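Local coordinates for hypothetical protein ypmQ (Bacillus subtilis, PDB 1XZO) that is needed to insert copper into the active site of cytochrome c oxidase and may also take part in copper homeostasis or redox signalling, at residues D82-L87 against F103-S108. Numbering follows the deposited sequence.
Sequences DKPKQL and FLTGYS. With CA (calcium ion), chain J.
L87 and T105 meet end to end, a worked example of how the first turn of a helix is seated on an edge strand. L87 CG lies beside its own backbone N and anti to the carbonyl carbon (chi1 -63°), which sends the isobutyl group across to residues 103-105. Its CD1 branch does most of the touching and sits 3.6 Å from F103 O. The same L87 CD1 is modelled 3.3 Å from T105 CG2, though the exact placing of that threonine methyl is doubtful. Nearer the backbone, L87 CB and CD1 both lie 4.0 Å from F103 CB, while the F103 ring swings away to stack on W101. P84 comes in obliquely on the other branch of T105, its CG 3.9 Å from T105 OG1. An alanine in place of L87 would probably leave a gap beside T105 CG2 and F103 O where the isobutyl group now packs, with little more than the contact of the two CB atoms left to seat the helix start on F103. At the margin, water 1 accepts a bond from G106 N and a weak one from K83 NZ, whose stronger partner is P79 O. D82 turns its carboxylate away to T43 and S76. The pairing joins helix 84-91 to strand 101-104, within a beta-alpha-beta unit that continues from strand 71-76 and adds an edge strand, parallel to it, to the thioredoxin-like core.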
ATOM      1  N   ASP A  82      -8.423   6.961 -11.770  1.00 27.05           N
ATOM      2  CA  ASP A  82      -8.842   6.181 -10.645  1.00 22.79           C
ATOM      3  C   ASP A  82      -9.719   6.854  -9.577  1.00 23.16           C
ATOM      4  O   ASP A  82      -9.300   6.988  -8.445  1.00 24.83           O
ATOM      5  CB  ASP A  82      -7.637   5.545  -9.966  1.00 23.31           C
ATOM      6  CG  ASP A  82      -6.810   4.650 -10.928  1.00 25.25           C
ATOM      7  OD1 ASP A  82      -7.272   4.377 -12.065  1.00 28.54           O
ATOM      8  OD2 ASP A  82      -5.660   4.256 -10.645  1.00 25.31           O
ATOM      9  N   LYS A  83     -10.986   7.046  -9.876  1.00 24.41           N
ATOM     10  CA  LYS A  83     -11.986   7.515  -8.940  1.00 25.75           C
ATOM     11  C   LYS A  83     -12.491   6.331  -8.112  1.00 25.82           C
ATOM     12  O   LYS A  83     -12.144   5.149  -8.439  1.00 25.15           O
ATOM     13  CB  LYS A  83     -13.107   8.217  -9.712  1.00 28.61           C
ATOM     14  CG  LYS A  83     -12.659   9.273 -10.705  1.00 30.36           C
ATOM     15  CD  LYS A  83     -11.579  10.170 -10.119  1.00 37.44           C
ATOM     16  CE  LYS A  83     -11.613  11.587 -10.759  1.00 40.55           C
ATOM     17  NZ  LYS A  83     -10.314  12.322 -10.600  1.00 43.02           N
ATOM     18  N   PRO A  84     -13.193   6.600  -7.029  1.00 24.19           N
ATOM     19  CA  PRO A  84     -13.614   5.585  -6.056  1.00 25.52           C
ATOM     20  C   PRO A  84     -14.343   4.383  -6.739  1.00 26.44           C
ATOM     21  O   PRO A  84     -14.034   3.193  -6.425  1.00 26.56           O
ATOM     22  CB  PRO A  84     -14.508   6.410  -5.120  1.00 26.86           C
ATOM     23  CG  PRO A  84     -13.726   7.837  -5.148  1.00 23.12           C
ATOM     24  CD  PRO A  84     -13.539   8.002  -6.582  1.00 24.15           C
ATOM     25  N   LYS A  85     -15.124   4.673  -7.751  1.00 27.74           N
ATOM     26  CA  LYS A  85     -15.829   3.638  -8.552  1.00 28.54           C
ATOM     27  C   LYS A  85     -14.859   2.744  -9.386  1.00 29.06           C
ATOM     28  O   LYS A  85     -15.036   1.520  -9.513  1.00 30.01           O
ATOM     29  CB  LYS A  85     -16.817   4.287  -9.539  1.00 29.32           C
ATOM     30  CG  LYS A  85     -17.425   3.292 -10.596  1.00 34.96           C
ATOM     31  CD  LYS A  85     -18.714   3.891 -11.201  1.00 37.12           C
ATOM     32  CE  LYS A  85     -18.823   3.770 -12.707  1.00 42.94           C
ATOM     33  NZ  LYS A  85     -20.233   3.307 -13.120  1.00 44.03           N
ATOM     34  N   GLN A  86     -13.898   3.372 -10.027  1.00 26.85           N
ATOM     35  CA  GLN A  86     -12.843   2.618 -10.690  1.00 27.98           C
ATOM     36  C   GLN A  86     -12.080   1.800  -9.685  1.00 25.71           C
ATOM     37  O   GLN A  86     -11.701   0.674 -10.039  1.00 25.23           O
ATOM     38  CB  GLN A  86     -11.905   3.530 -11.502  1.00 28.20           C
ATOM     39  CG  GLN A  86     -12.513   4.141 -12.727  1.00 31.19           C
ATOM     40  CD  GLN A  86     -13.658   5.104 -12.380  1.00 36.43           C
ATOM     41  OE1 GLN A  86     -14.687   5.111 -13.043  1.00 43.70           O
ATOM     42  NE2 GLN A  86     -13.489   5.872 -11.320  1.00 36.06           N
ATOM     43  N   LEU A  87     -11.789   2.333  -8.472  1.00 23.05           N
ATOM     44  CA  LEU A  87     -11.095   1.566  -7.467  1.00 21.87           C
ATOM     45  C   LEU A  87     -11.906   0.290  -7.115  1.00 23.96           C
ATOM     46  O   LEU A  87     -11.318  -0.772  -6.890  1.00 21.19           O
ATOM     47  CB  LEU A  87     -10.737   2.286  -6.190  1.00 21.86           C
ATOM     48  CG  LEU A  87      -9.761   3.438  -6.543  1.00 23.35           C
ATOM     49  CD1 LEU A  87      -9.716   4.322  -5.336  1.00 24.33           C
ATOM     50  CD2 LEU A  87      -8.413   2.914  -7.015  1.00 25.90           C
ATOM     51  N   PHE A 103      -8.264   1.329  -0.715  1.00 18.71           N
ATOM     52  CA  PHE A 103      -7.717   1.830  -1.911  1.00 19.52           C
ATOM     53  C   PHE A 103      -7.999   3.315  -1.961  1.00 19.59           C
ATOM     54  O   PHE A 103      -9.136   3.678  -1.850  1.00 18.44           O
ATOM     55  CB  PHE A 103      -8.284   1.244  -3.167  1.00 19.41           C
ATOM     56  CG  PHE A 103      -7.874  -0.260  -3.336  1.00 21.61           C
ATOM     57  CD1 PHE A 103      -8.365  -1.213  -2.473  1.00 24.71           C
ATOM     58  CD2 PHE A 103      -6.989  -0.628  -4.315  1.00 24.44           C
ATOM     59  CE1 PHE A 103      -7.973  -2.553  -2.619  1.00 28.23           C
ATOM     60  CE2 PHE A 103      -6.581  -2.001  -4.452  1.00 25.74           C
ATOM     61  CZ  PHE A 103      -7.080  -2.938  -3.642  1.00 24.36           C
ATOM     62  N   LEU A 104      -6.959   4.116  -2.151  1.00 16.99           N
ATOM     63  CA  LEU A 104      -7.084   5.623  -1.949  1.00 17.44           C
ATOM     64  C   LEU A 104      -6.935   6.399  -3.228  1.00 18.96           C
ATOM     65  O   LEU A 104      -6.199   6.061  -4.157  1.00 16.65           O
ATOM     66  CB  LEU A 104      -6.027   6.103  -0.963  1.00 15.12           C
ATOM     67  CG  LEU A 104      -6.088   5.585   0.465  1.00 18.43           C
ATOM     68  CD1 LEU A 104      -5.154   6.217   1.420  1.00 15.58           C
ATOM     69  CD2 LEU A 104      -7.526   5.531   1.114  1.00 21.08           C
ATOM     70  N   THR A 105      -7.664   7.533  -3.328  1.00 19.05           N
ATOM     71  CA  THR A 105      -7.585   8.506  -4.424  1.00 20.65           C
ATOM     72  C   THR A 105      -7.978   9.842  -3.732  1.00 16.24           C
ATOM     73  O   THR A 105      -7.907   9.961  -2.481  1.00 17.40           O
ATOM     74  CB  THR A 105      -8.453   8.264  -5.738  1.00 19.50           C
ATOM     75  OG1 THR A 105      -9.819   7.943  -5.261  1.00 29.06           O
ATOM     76  CG2 THR A 105      -8.041   6.959  -6.431  1.00 31.08           C
ATOM     77  N   GLY A 106      -8.299  10.787  -4.568  1.00 20.05           N
ATOM     78  CA  GLY A 106      -8.751  12.104  -4.148  1.00 19.01           C
ATOM     79  C   GLY A 106      -7.602  13.067  -3.944  1.00 18.31           C
ATOM     80  O   GLY A 106      -7.421  13.642  -2.833  1.00 20.79           O
ATOM     81  N   TYR A 107      -6.890  13.220  -5.045  1.00 19.85           N
ATOM     82  CA  TYR A 107      -5.650  13.981  -5.117  1.00 19.80           C
ATOM     83  C   TYR A 107      -5.217  14.123  -6.545  1.00 19.94           C
ATOM     84  O   TYR A 107      -5.597  13.400  -7.442  1.00 21.12           O
ATOM     85  CB  TYR A 107      -4.564  13.506  -4.186  1.00 19.42           C
ATOM     86  CG  TYR A 107      -4.289  11.967  -4.272  1.00 16.83           C
ATOM     87  CD1 TYR A 107      -3.676  11.427  -5.375  1.00 16.77           C
ATOM     88  CD2 TYR A 107      -4.701  11.183  -3.273  1.00 16.43           C
ATOM     89  CE1 TYR A 107      -3.406  10.045  -5.470  1.00 19.08           C
ATOM     90  CE2 TYR A 107      -4.532   9.760  -3.366  1.00 18.54           C
ATOM     91  CZ  TYR A 107      -3.840   9.238  -4.433  1.00 21.98           C
ATOM     92  OH  TYR A 107      -3.575   7.866  -4.434  1.00 21.97           O
ATOM     93  N   SER A 108      -4.379  15.132  -6.810  1.00 18.74           N
ATOM     94  CA  SER A 108      -3.804  15.323  -8.115  1.00 19.25           C
ATOM     95  C   SER A 108      -2.565  14.480  -8.270  1.00 17.69           C
ATOM     96  O   SER A 108      -2.016  14.051  -7.272  1.00 17.54           O
ATOM     97  CB  SER A 108      -3.408  16.793  -8.305  1.00 20.51           C
ATOM     98  OG  SER A 108      -2.293  17.066  -7.542  1.00 21.37           O
TER
HETATM   99 CA    CA J1010      -8.383  14.571  -0.514  1.00 38.74          CA
HETATM  100  O   HOH W   1      -8.625  11.820  -7.664  1.00 29.48           O
HETATM  101  O   HOH W   2      -9.149  15.299   1.589  1.00 29.10           O